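Local coordinates for MUTM (fpg) protein (Thermus thermophilus, PDB 1EE8) that belongs to the Fpg (MutM) family and combines an N-terminal beta-rich domain with an H2TH domain and a zinc finger, at residues Leu16-His27 with Arg83-Leu93; Thr36-Leu45 with Phe56-Leu64. One frame throughout, in Å; residues are numbered along the deposited sequence.

Contact 1: Leu16-His27 with Arg83-Leu93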
loop_
_atom_site.group_PDB
_atom_site.type_symbol
_atom_site.label_atom_id
_atom_site.label_comp_id
_atom_site.label_asym_id
_atom_site.label_seq_id
_atom_site.Cartn_x
_atom_site.Cartn_y
_atom_site.Cartn_z
ATOM N N LEU A 16 -21.860 0.289 -12.572
ATOM C CA LEU A 16 -20.941 1.292 -13.092
ATOM C C LEU A 16 -19.458 1.014 -12.873
ATOM O O LEU A 16 -18.621 1.543 -13.599
ATOM C CB LEU A 16 -21.264 2.661 -12.479
ATOM C CG LEU A 16 -22.682 3.213 -12.633
ATOM C CD1 LEU A 16 -22.816 4.518 -11.841
ATOM C CD2 LEU A 16 -22.982 3.436 -14.111
ATOM N N VAL A 17 -19.126 0.187 -11.888
ATOM C CA VAL A 17 -17.726 -0.077 -11.588
ATOM C C VAL A 17 -17.264 -1.521 -11.713
ATOM O O VAL A 17 -16.067 -1.778 -11.814
ATOM C CB VAL A 17 -17.389 0.395 -10.167
ATOM C CG1 VAL A 17 -17.885 1.815 -9.968
ATOM C CG2 VAL A 17 -18.017 -0.541 -9.144
ATOM N N LEU A 18 -18.201 -2.461 -11.690
ATOM C CA LEU A 18 -17.853 -3.872 -11.783
ATOM C C LEU A 18 -16.910 -4.156 -12.951
ATOM O O LEU A 18 -17.179 -3.771 -14.086
ATOM C CB LEU A 18 -19.128 -4.709 -11.915
ATOM C CG LEU A 18 -19.508 -5.645 -10.763
ATOM C CD1 LEU A 18 -18.643 -6.888 -10.821
ATOM C CD2 LEU A 18 -19.355 -4.942 -9.429
ATOM N N GLY A 19 -15.790 -4.810 -12.660
ATOM C CA GLY A 19 -14.836 -5.149 -13.707
ATOM C C GLY A 19 -13.925 -4.032 -14.179
ATOM O O GLY A 19 -13.045 -4.258 -15.011
ATOM N N GLN A 20 -14.129 -2.829 -13.652
ATOM C CA GLN A 20 -13.315 -1.674 -14.025
ATOM C C GLN A 20 -12.013 -1.609 -13.230
ATOM O O GLN A 20 -11.958 -2.013 -12.066
ATOM C CB GLN A 20 -14.100 -0.379 -13.779
ATOM C CG GLN A 20 -15.310 -0.185 -14.672
ATOM C CD GLN A 20 -15.015 0.719 -15.848
ATOM O OE1 GLN A 20 -14.772 1.921 -15.683
ATOM N NE2 GLN A 20 -15.027 0.147 -17.049
ATOM N N THR A 21 -10.969 -1.086 -13.858
ATOM C CA THR A 21 -9.695 -0.950 -13.186
ATOM C C THR A 21 -9.666 0.319 -12.332
ATOM O O THR A 21 -9.889 1.424 -12.831
ATOM C CB THR A 21 -8.525 -0.881 -14.189
ATOM O OG1 THR A 21 -8.405 -2.133 -14.878
ATOM C CG2 THR A 21 -7.221 -0.581 -13.462
ATOM N N LEU A 22 -9.425 0.156 -11.038
ATOM C CA LEU A 22 -9.319 1.316 -10.162
ATOM C C LEU A 22 -7.875 1.783 -10.347
ATOM O O LEU A 22 -6.953 1.243 -9.727
ATOM C CB LEU A 22 -9.581 0.926 -8.707
ATOM C CG LEU A 22 -9.249 2.000 -7.662
ATOM C CD1 LEU A 22 -10.130 3.231 -7.866
ATOM C CD2 LEU A 22 -9.447 1.426 -6.263
ATOM N N ARG A 23 -7.680 2.768 -11.221
ATOM C CA ARG A 23 -6.345 3.289 -11.516
ATOM C C ARG A 23 -5.715 4.041 -10.349
ATOM O O ARG A 23 -4.524 3.904 -10.076
ATOM C CB ARG A 23 -6.395 4.204 -12.738
ATOM C CG ARG A 23 -6.808 3.498 -14.025
ATOM C CD ARG A 23 -6.899 4.482 -15.183
ATOM N NE ARG A 23 -7.048 3.806 -16.471
ATOM C CZ ARG A 23 -7.349 4.421 -17.613
ATOM N NH1 ARG A 23 -7.538 5.735 -17.637
ATOM N NH2 ARG A 23 -7.459 3.719 -18.734
ATOM N N GLN A 24 -6.511 4.846 -9.661
ATOM C CA GLN A 24 -5.971 5.587 -8.538
ATOM C C GLN A 24 -7.028 6.117 -7.587
ATOM O O GLN A 24 -8.189 6.269 -7.948
ATOM C CB GLN A 24 -5.093 6.741 -9.044
ATOM C CG GLN A 24 -5.459 7.272 -10.436
ATOM C CD GLN A 24 -4.551 8.420 -10.899
ATOM O OE1 GLN A 24 -4.699 8.931 -12.011
ATOM N NE2 GLN A 24 -3.617 8.827 -10.045
ATOM N N VAL A 25 -6.601 6.358 -6.352
ATOM C CA VAL A 25 -7.452 6.913 -5.317
ATOM C C VAL A 25 -6.741 8.209 -5.008
ATOM O O VAL A 25 -5.683 8.223 -4.370
ATOM C CB VAL A 25 -7.486 6.043 -4.048
ATOM C CG1 VAL A 25 -8.480 6.633 -3.049
ATOM C CG2 VAL A 25 -7.874 4.619 -4.405
ATOM N N VAL A 26 -7.324 9.297 -5.477
ATOM C CA VAL A 26 -6.723 10.602 -5.315
ATOM C C VAL A 26 -7.216 11.369 -4.100
ATOM O O VAL A 26 -8.414 11.514 -3.882
ATOM C CB VAL A 26 -6.963 11.450 -6.588
ATOM C CG1 VAL A 26 -6.136 12.734 -6.544
ATOM C CG2 VAL A 26 -6.609 10.626 -7.818
ATOM N N HIS A 27 -6.268 11.865 -3.316
ATOM C CA HIS A 27 -6.584 12.657 -2.139
ATOM C C HIS A 27 -5.283 13.162 -1.530
ATOM O O HIS A 27 -4.190 12.809 -1.978
ATOM C CB HIS A 27 -7.323 11.818 -1.086
ATOM C CG HIS A 27 -6.438 10.856 -0.358
ATOM N ND1 HIS A 27 -6.305 9.534 -0.730
ATOM C CD2 HIS A 27 -5.594 11.039 0.686
ATOM C CE1 HIS A 27 -5.417 8.946 0.053
ATOM N NE2 HIS A 27 -4.970 9.838 0.920
ATOM N N ARG A 83 -13.519 15.101 -1.235
ATOM C CA ARG A 83 -12.270 14.878 -0.508
ATOM C C ARG A 83 -11.371 13.852 -1.185
ATOM O O ARG A 83 -10.179 13.781 -0.907
ATOM C CB ARG A 83 -12.572 14.384 0.911
ATOM C CG ARG A 83 -13.606 15.207 1.663
ATOM C CD ARG A 83 -13.135 16.625 1.917
ATOM N NE ARG A 83 -14.129 17.357 2.698
ATOM C CZ ARG A 83 -13.975 18.604 3.129
ATOM N NH1 ARG A 83 -12.863 19.268 2.857
ATOM N NH2 ARG A 83 -14.940 19.185 3.832
ATOM N N ALA A 84 -11.949 13.027 -2.047
ATOM C CA ALA A 84 -11.136 12.031 -2.729
ATOM C C ALA A 84 -11.824 11.612 -4.014
ATOM O O ALA A 84 -13.010 11.855 -4.193
ATOM C CB ALA A 84 -10.925 10.822 -1.837
ATOM N N ALA A 85 -11.073 10.986 -4.907
ATOM C CA ALA A 85 -11.657 10.530 -6.157
ATOM C C ALA A 85 -11.110 9.156 -6.502
ATOM O O ALA A 85 -9.907 8.925 -6.406
ATOM C CB ALA A 85 -11.338 11.518 -7.282
ATOM N N LEU A 86 -12.007 8.249 -6.877
ATOM C CA LEU A 86 -11.630 6.909 -7.287
ATOM C C LEU A 86 -11.637 7.001 -8.805
ATOM O O LEU A 86 -12.701 7.042 -9.425
ATOM C CB LEU A 86 -12.669 5.884 -6.824
ATOM C CG LEU A 86 -12.488 5.229 -5.452
ATOM C CD1 LEU A 86 -11.910 6.216 -4.471
ATOM C CD2 LEU A 86 -13.822 4.676 -4.961
ATOM N N VAL A 87 -10.449 7.067 -9.389
ATOM C CA VAL A 87 -10.311 7.183 -10.831
ATOM C C VAL A 87 -10.310 5.807 -11.487
ATOM O O VAL A 87 -9.353 5.050 -11.346
ATOM C CB VAL A 87 -9.007 7.916 -11.182
ATOM C CG1 VAL A 87 -8.859 8.046 -12.682
ATOM C CG2 VAL A 87 -9.002 9.292 -10.510
ATOM N N LEU A 88 -11.399 5.492 -12.181
ATOM C CA LEU A 88 -11.543 4.218 -12.881
ATOM C C LEU A 88 -11.188 4.416 -14.344
ATOM O O LEU A 88 -11.095 5.547 -14.821
ATOM C CB LEU A 88 -12.977 3.705 -12.776
ATOM C CG LEU A 88 -13.422 3.059 -11.462
ATOM C CD1 LEU A 88 -12.772 3.724 -10.268
ATOM C CD2 LEU A 88 -14.930 3.144 -11.386
ATOM N N GLU A 89 -11.001 3.324 -15.067
ATOM C CA GLU A 89 -10.646 3.452 -16.468
ATOM C C GLU A 89 -11.789 4.090 -17.249
ATOM O O GLU A 89 -11.558 4.931 -18.116
ATOM C CB GLU A 89 -10.268 2.082 -17.060
ATOM C CG GLU A 89 -11.420 1.111 -17.287
ATOM C CD GLU A 89 -10.949 -0.252 -17.787
ATOM O OE1 GLU A 89 -10.372 -1.022 -16.984
ATOM O OE2 GLU A 89 -11.148 -0.553 -18.985
ATOM N N GLY A 90 -13.022 3.722 -16.920
ATOM C CA GLY A 90 -14.164 4.265 -17.633
ATOM C C GLY A 90 -14.780 5.533 -17.068
ATOM O O GLY A 90 -15.496 6.245 -17.776
ATOM N N ARG A 91 -14.514 5.820 -15.796
ATOM C CA ARG A 91 -15.066 7.010 -15.166
ATOM C C ARG A 91 -14.448 7.262 -13.801
ATOM O O ARG A 91 -13.537 6.559 -13.381
ATOM C CB ARG A 91 -16.577 6.880 -15.003
ATOM C CG ARG A 91 -17.007 5.674 -14.190
ATOM C CD ARG A 91 -18.301 5.951 -13.454
ATOM N NE ARG A 91 -19.372 6.446 -14.319
ATOM C CZ ARG A 91 -19.977 5.728 -15.259
ATOM N NH1 ARG A 91 -19.619 4.467 -15.475
ATOM N NH2 ARG A 91 -20.962 6.264 -15.968
ATOM N N THR A 92 -14.974 8.263 -13.108
ATOM C CA THR A 92 -14.468 8.630 -11.791
ATOM C C THR A 92 -15.586 8.771 -10.763
ATOM O O THR A 92 -16.662 9.292 -11.071
ATOM C CB THR A 92 -13.680 9.956 -11.890
ATOM O OG1 THR A 92 -12.504 9.738 -12.674
ATOM C CG2 THR A 92 -13.260 10.467 -10.508
ATOM N N LEU A 93 -15.331 8.291 -9.550
ATOM C CA LEU A 93 -16.289 8.390 -8.455
ATOM C C LEU A 93 -15.720 9.416 -7.478
ATOM O O LEU A 93 -14.539 9.350 -7.134
ATOM C CB LEU A 93 -16.434 7.044 -7.732
ATOM C CG LEU A 93 -16.781 5.813 -8.569
ATOM C CD1 LEU A 93 -16.946 4.610 -7.654
ATOM C CD2 LEU A 93 -18.073 6.071 -9.346
#

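Contact 2: Thr36-Leu45 with Phe56-Leu64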
loop_
_atom_site.group_PDB
_atom_site.type_symbol
_atom_site.label_atom_id
_atom_site.label_comp_id
_atom_site.label_asym_id
_atom_site.label_seq_id
_atom_site.Cartn_x
_atom_site.Cartn_y
_atom_site.Cartn_z
ATOM N N THR A 36 -4.542 3.888 0.960
ATOM C CA THR A 36 -5.324 3.753 -0.265
ATOM C C THR A 36 -4.472 3.307 -1.459
ATOM O O THR A 36 -4.996 2.736 -2.409
ATOM C CB THR A 36 -6.053 5.070 -0.612
ATOM O OG1 THR A 36 -5.096 6.127 -0.754
ATOM C CG2 THR A 36 -7.036 5.429 0.487
ATOM N N ALA A 37 -3.162 3.546 -1.406
ATOM C CA ALA A 37 -2.277 3.149 -2.509
ATOM C C ALA A 37 -2.342 1.636 -2.723
ATOM O O ALA A 37 -2.069 1.132 -3.810
ATOM C CB ALA A 37 -0.841 3.571 -2.217
ATOM N N LEU A 38 -2.721 0.921 -1.674
ATOM C CA LEU A 38 -2.825 -0.527 -1.735
ATOM C C LEU A 38 -3.844 -0.962 -2.780
ATOM O O LEU A 38 -3.692 -2.000 -3.429
ATOM C CB LEU A 38 -3.242 -1.054 -0.365
ATOM C CG LEU A 38 -2.589 -2.342 0.116
ATOM C CD1 LEU A 38 -1.096 -2.126 0.228
ATOM C CD2 LEU A 38 -3.180 -2.739 1.458
ATOM N N ALA A 39 -4.883 -0.153 -2.937
ATOM C CA ALA A 39 -5.970 -0.439 -3.866
ATOM C C ALA A 39 -5.714 -0.050 -5.316
ATOM O O ALA A 39 -6.394 -0.535 -6.218
ATOM C CB ALA A 39 -7.244 0.262 -3.380
ATOM N N GLU A 40 -4.738 0.819 -5.542
ATOM C CA GLU A 40 -4.454 1.302 -6.886
ATOM C C GLU A 40 -3.928 0.284 -7.896
ATOM O O GLU A 40 -3.099 -0.578 -7.580
ATOM C CB GLU A 40 -3.511 2.505 -6.805
ATOM C CG GLU A 40 -4.138 3.686 -6.075
ATOM C CD GLU A 40 -3.228 4.900 -6.030
ATOM O OE1 GLU A 40 -3.752 6.032 -6.037
ATOM O OE2 GLU A 40 -1.995 4.726 -5.979
ATOM N N GLY A 41 -4.444 0.394 -9.117
ATOM C CA GLY A 41 -4.046 -0.487 -10.193
ATOM C C GLY A 41 -4.627 -1.878 -10.077
ATOM O O GLY A 41 -3.972 -2.849 -10.420
ATOM N N ARG A 42 -5.860 -1.975 -9.593
ATOM C CA ARG A 42 -6.509 -3.269 -9.433
ATOM C C ARG A 42 -7.928 -3.179 -9.966
ATOM O O ARG A 42 -8.574 -2.127 -9.872
ATOM C CB ARG A 42 -6.556 -3.666 -7.953
ATOM C CG ARG A 42 -5.205 -3.790 -7.274
ATOM C CD ARG A 42 -5.393 -4.061 -5.801
ATOM N NE ARG A 42 -4.129 -4.059 -5.066
ATOM C CZ ARG A 42 -3.266 -5.072 -5.030
ATOM N NH1 ARG A 42 -3.505 -6.196 -5.683
ATOM N NH2 ARG A 42 -2.157 -4.954 -4.325
ATOM N N ARG A 43 -8.425 -4.274 -10.521
ATOM C CA ARG A 43 -9.782 -4.262 -11.041
ATOM C C ARG A 43 -10.760 -4.469 -9.905
ATOM O O ARG A 43 -10.467 -5.169 -8.937
ATOM C CB ARG A 43 -9.965 -5.342 -12.101
ATOM C CG ARG A 43 -9.253 -5.006 -13.390
ATOM C CD ARG A 43 -9.385 -6.099 -14.431
ATOM N NE ARG A 43 -8.613 -5.751 -15.619
ATOM C CZ ARG A 43 -8.982 -4.842 -16.517
ATOM N NH1 ARG A 43 -10.129 -4.185 -16.375
ATOM N NH2 ARG A 43 -8.188 -4.570 -17.549
ATOM N N ILE A 44 -11.911 -3.821 -10.014
ATOM C CA ILE A 44 -12.947 -3.931 -9.004
ATOM C C ILE A 44 -13.768 -5.176 -9.322
ATOM O O ILE A 44 -14.438 -5.233 -10.352
ATOM C CB ILE A 44 -13.857 -2.687 -9.021
ATOM C CG1 ILE A 44 -13.018 -1.442 -8.703
ATOM C CG2 ILE A 44 -15.004 -2.860 -8.027
ATOM C CD1 ILE A 44 -13.798 -0.146 -8.722
ATOM N N LEU A 45 -13.708 -6.160 -8.434
ATOM C CA LEU A 45 -14.430 -7.414 -8.619
ATOM C C LEU A 45 -15.821 -7.425 -7.999
ATOM O O LEU A 45 -16.695 -8.172 -8.433
ATOM C CB LEU A 45 -13.607 -8.562 -8.046
ATOM C CG LEU A 45 -12.182 -8.635 -8.607
ATOM C CD1 LEU A 45 -11.468 -9.852 -8.038
ATOM C CD2 LEU A 45 -12.233 -8.699 -10.126
ATOM N N PHE A 56 -15.066 -2.343 -1.484
ATOM C CA PHE A 56 -14.733 -2.599 -2.874
ATOM C C PHE A 56 -13.743 -3.762 -2.863
ATOM O O PHE A 56 -12.650 -3.647 -2.298
ATOM C CB PHE A 56 -14.073 -1.369 -3.507
ATOM C CG PHE A 56 -15.005 -0.208 -3.698
ATOM C CD1 PHE A 56 -15.683 -0.031 -4.900
ATOM C CD2 PHE A 56 -15.225 0.701 -2.665
ATOM C CE1 PHE A 56 -16.568 1.037 -5.072
ATOM C CE2 PHE A 56 -16.104 1.768 -2.828
ATOM C CZ PHE A 56 -16.777 1.934 -4.035
ATOM N N ALA A 57 -14.138 -4.888 -3.449
ATOM C CA ALA A 57 -13.257 -6.054 -3.519
ATOM C C ALA A 57 -12.388 -5.867 -4.758
ATOM O O ALA A 57 -12.893 -5.732 -5.875
ATOM C CB ALA A 57 -14.073 -7.338 -3.629
ATOM N N LEU A 58 -11.076 -5.858 -4.550
ATOM C CA LEU A 58 -10.131 -5.644 -5.633
ATOM C C LEU A 58 -9.274 -6.866 -5.932
ATOM O O LEU A 58 -8.826 -7.571 -5.028
ATOM C CB LEU A 58 -9.240 -4.455 -5.282
ATOM C CG LEU A 58 -10.062 -3.230 -4.872
ATOM C CD1 LEU A 58 -9.156 -2.170 -4.276
ATOM C CD2 LEU A 58 -10.817 -2.697 -6.088
ATOM N N GLU A 59 -9.043 -7.102 -7.214
ATOM C CA GLU A 59 -8.244 -8.232 -7.656
ATOM C C GLU A 59 -6.891 -8.235 -6.946
ATOM O O GLU A 59 -6.230 -7.204 -6.849
ATOM C CB GLU A 59 -8.055 -8.137 -9.164
ATOM C CG GLU A 59 -7.459 -9.364 -9.814
ATOM C CD GLU A 59 -7.551 -9.289 -11.324
ATOM O OE1 GLU A 59 -7.045 -8.303 -11.903
ATOM O OE2 GLU A 59 -8.133 -10.213 -11.930
ATOM N N GLY A 60 -6.483 -9.394 -6.433
ATOM C CA GLY A 60 -5.207 -9.470 -5.750
ATOM C C GLY A 60 -5.316 -9.532 -4.238
ATOM O O GLY A 60 -4.320 -9.361 -3.530
ATOM N N GLY A 61 -6.527 -9.758 -3.741
ATOM C CA GLY A 61 -6.740 -9.874 -2.307
ATOM C C GLY A 61 -6.695 -8.592 -1.501
ATOM O O GLY A 61 -6.180 -8.576 -0.386
ATOM N N VAL A 62 -7.241 -7.520 -2.059
ATOM C CA VAL A 62 -7.269 -6.230 -1.384
ATOM C C VAL A 62 -8.702 -5.713 -1.283
ATOM O O VAL A 62 -9.554 -6.055 -2.105
ATOM C CB VAL A 62 -6.425 -5.184 -2.161
ATOM C CG1 VAL A 62 -6.775 -3.782 -1.699
ATOM C CG2 VAL A 62 -4.928 -5.455 -1.954
ATOM N N GLU A 63 -8.967 -4.900 -0.267
ATOM C CA GLU A 63 -10.283 -4.301 -0.105
ATOM C C GLU A 63 -10.146 -2.823 0.227
ATOM O O GLU A 63 -9.279 -2.423 1.004
ATOM C CB GLU A 63 -11.083 -4.985 1.016
ATOM C CG GLU A 63 -11.384 -6.456 0.781
ATOM C CD GLU A 63 -12.242 -7.071 1.878
ATOM O OE1 GLU A 63 -11.833 -7.048 3.061
ATOM O OE2 GLU A 63 -13.331 -7.586 1.553
ATOM N N LEU A 64 -10.990 -2.006 -0.388
ATOM C CA LEU A 64 -10.989 -0.590 -0.087
ATOM C C LEU A 64 -12.280 -0.429 0.700
ATOM O O LEU A 64 -13.377 -0.514 0.148
ATOM C CB LEU A 64 -11.019 0.254 -1.359
ATOM C CG LEU A 64 -10.936 1.769 -1.143
ATOM C CD1 LEU A 64 -9.676 2.126 -0.363
ATOM C CD2 LEU A 64 -10.936 2.469 -2.492
HETATM O O HOH W 1 -6.393 -6.057 -11.327
#

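Contact 1: Leu16-His27 with Arg83-Leu93
Val26 and Ala85 form an antiparallel hydrogen-bonded pair, each N-H bonding to the other's carbonyl O, where strands 21-26 and 83-88 run 175° apart in direction. The backbone supplies most of the polar bonds joining them. Val87 N donates a hydrogen bond to Gln24 O at 2.8 Å. Val87 O faces both Arg23 N and Gln24 N through weak bonds, a classic beta bulge that shifts the register by one after Leu22.

Side-chain polar contacts gather at the turn after Leu88. Glu89 OE1 takes Thr21 OG1 at 3.1 Å, nearly along its own C-O axis, and Thr21 N on its anti side, 25° out of the carboxylate plane. Gln20, bent at chi2 (-98°), brings OE1 to 2.8 Å from Gly90 N. The Arg23 guanidinium lies with one face over Glu89 CA, and Leu16 CD2 similarly covers a face of the Arg91 guanidinium.

Apolar contacts line one side of the strands. Val17 CG1 reaches Leu88 CD2 (3.5 Å) and Leu93 CD1, Leu22 CD1 meets Leu88 CD1, and Val25 CG1 touches Leu86 CD1. On the other side, Val26 CG2 packs on Val87 CG2.

One carboxylate oxygen thus grips both backbone and hydroxyl of Thr21, which would limit rotation of the Glu89 side chain.

Contact 2: Thr36-Leu45 with Phe56-Leu64
Thr36 CG2 makes a loose apolar contact with Leu64 CD1 at the start of residues 36-39, whose backbone angles are helical, and Leu38 CG comes similarly near Val62 CG2. Ala39 fits more closely: its CB lies 3.2 Å from Leu58 CD1, tighter than usual van der Waals contact, while its carbonyl O is buried with no partner in the model.

Beyond Gly41, which with Arg42 faces Leu22 in a G1 bulge, Arg42 extends from CG to NE across Val62 and Leu58. Its guanidinium is fixed by two carbonyls near its plane. NE points almost straight at Leu38 O (2.7 Å, 168° at the hydrogen), and NH1 meets a lone pair of Glu59 O at 3.1 Å. Val62 CG2 covers one face, offset toward the rim. NH2 hydrogen-bonds to Glu40 O of the second subunit, and Arg42 NH2 of that subunit, a like charge, lies close.

Arg43 O accepts from Glu59 N at 3.0 Å. The Arg43 and Glu59 side chains run alongside each other with their flat groups nearly perpendicular, but their charges do not touch; Arg43 NH1 bonds instead to Gly19 O. A water accepts from Arg43 N; its short approach to Glu59 OE1 is doubtful as a bond.

Ile44 lies side by side with Leu58, pointing the same way, and forms a non-hydrogen-bonded pair with it. Its CG1, anti to the carbonyl carbon (chi1 -61°), lies 3.6 Å from Leu58 CD2. Leu45 N then binds Ala57 O at 2.7 Å, and Leu45 CD1 rests on Glu59 CA.

These strands form an antiparallel beta hairpin, 42-50 with 53-58, continued by strand 62-67 through the glycine turn 60-61: a beta meander within the sheet of the Fpg N-terminal domain.

Both contacts belong to the N-terminal domain and to one sheet, in which strands 21-26 and 42-50 are neighbours. Probable hydrogen bonds from Leu22 N to Arg42 O and, from the turn ahead of strand 21-26, from Gly19 N to Ile44 O join segments 16-27 and 36-45. Contact 1 is partly buried and is held by a longer run of backbone bonds, with polar side chains at its turn. Contact 2 is more buried; across its segments two backbone bonds are supplemented by aliphatic packing and by an arginine bonded to carbonyls. Only contact 2 reaches the second subunit. Between the contacts, Arg43 of contact 2 makes a long, weak ion pair with Glu89 of contact 1.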